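Local coordinates for protein ElaA (Escherichia coli, PDB 5Z6N), which probably acts as an N-acetyltransferase of the GNAT superfamily, transferring acetyl groups from acetyl coenzyme A to amines, at residues D43-G46 against D47-H50. Sequence-based numbering, arbitrary orientation.
Sequences DLTG and DNRH
The imidazole of His50 turns its NE2–CE1 edge to Asp43: Asp43 CA lies in the ring plane at that edge and Asp43 O close to it, 3.0 Å from His50 CE1. Carboxylate and ring are nearly coplanar, 27° apart, although the two side chains cross at about a right angle. This local contact spans a type II' beta turn, Thr45 to Asn48, which leads the loop after helix 14-31 into strand 49-54 of the GNAT sheet. His50 CG stands beside its own backbone N (chi1 -45°), which swings the ring across the turn to Asp43. No hydrogen bond joins the pair; Asp43 OD1, 3.5 Å from His50 NE2, is instead salt-bridged to Arg24 and Arg64, while OD2 is hydrogen-bonded to Tyr18 OH of the second subunit. The ring also touches Tyr62 and Arg64 of strand 59-67. Replacing His50 by an alanine would probably open a gap beside the Asp43 carbonyl and leave Tyr62 and Arg64 with less to pack on. Gly46, second residue of the turn, takes the positive phi (66°) of that position, which glycine adopts readily. Asn48 lies alongside Thr45, pointing the same way; its OD1 accepts from Lys67 N, and its ND2 is hydrogen-bonded to Asp42 O. Thr45 O packs against this amide without a hydrogen bond, 3.4 Å from Asn48 CG.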
# COMPACT_ATOMS: atom_id res chain seq x y z
N ASP B 43 -10.27 -4.39 -1.36
CA ASP B 43 -10.24 -4.40 0.10
C ASP B 43 -11.42 -3.69 0.76
O ASP B 43 -11.85 -4.12 1.84
CB ASP B 43 -8.93 -3.78 0.58
CG ASP B 43 -7.72 -4.59 0.17
OD1 ASP B 43 -7.52 -5.68 0.74
OD2 ASP B 43 -6.98 -4.15 -0.73
N LEU B 44 -11.95 -2.63 0.16
CA LEU B 44 -13.05 -1.91 0.79
C LEU B 44 -14.22 -1.96 -0.18
O LEU B 44 -14.54 -0.95 -0.82
CB LEU B 44 -12.65 -0.47 1.08
CG LEU B 44 -11.43 -0.29 1.96
CD1 LEU B 44 -10.36 0.42 1.18
CD2 LEU B 44 -11.79 0.47 3.21
N THR B 45 -14.88 -3.11 -0.29
CA THR B 45 -16.06 -3.21 -1.12
C THR B 45 -16.78 -4.50 -0.73
O THR B 45 -16.15 -5.47 -0.31
CB THR B 45 -15.84 -3.16 -2.64
OG1 THR B 45 -17.09 -2.87 -3.30
CG2 THR B 45 -15.31 -4.48 -3.16
N GLY B 46 -18.11 -4.46 -0.85
CA GLY B 46 -18.95 -5.63 -0.65
C GLY B 46 -18.99 -6.16 0.76
O GLY B 46 -19.02 -5.38 1.73
N ASP B 47 -19.01 -7.49 0.89
CA ASP B 47 -18.99 -8.17 2.18
C ASP B 47 -17.61 -8.72 2.52
O ASP B 47 -17.50 -9.75 3.20
CB ASP B 47 -20.03 -9.29 2.19
CG ASP B 47 -20.80 -9.36 3.50
OD1 ASP B 47 -21.04 -8.30 4.11
OD2 ASP B 47 -21.17 -10.48 3.91
N ASN B 48 -16.56 -8.07 2.05
CA ASN B 48 -15.21 -8.59 2.17
C ASN B 48 -14.62 -8.27 3.53
O ASN B 48 -14.80 -7.17 4.06
CB ASN B 48 -14.32 -8.03 1.06
CG ASN B 48 -14.73 -8.52 -0.31
OD1 ASN B 48 -15.44 -9.51 -0.44
ND2 ASN B 48 -14.27 -7.83 -1.35
N ARG B 49 -13.92 -9.25 4.10
CA ARG B 49 -13.40 -9.18 5.46
C ARG B 49 -11.89 -9.33 5.44
O ARG B 49 -11.30 -9.85 4.48
CB ARG B 49 -14.01 -10.29 6.34
CG ARG B 49 -15.46 -10.62 6.01
CD ARG B 49 -16.09 -11.48 7.10
NE ARG B 49 -15.62 -11.11 8.43
CZ ARG B 49 -16.32 -10.35 9.26
NH1 ARG B 49 -17.51 -9.88 8.90
NH2 ARG B 49 -15.83 -10.04 10.46
N HIS B 50 -11.26 -8.89 6.52
CA HIS B 50 -9.82 -9.04 6.72
C HIS B 50 -9.55 -9.64 8.09
O HIS B 50 -10.23 -9.32 9.07
CB HIS B 50 -9.08 -7.71 6.57
CG HIS B 50 -9.51 -6.89 5.39
ND1 HIS B 50 -10.71 -6.21 5.35
CD2 HIS B 50 -8.90 -6.67 4.20
CE1 HIS B 50 -10.81 -5.59 4.18
NE2 HIS B 50 -9.74 -5.85 3.47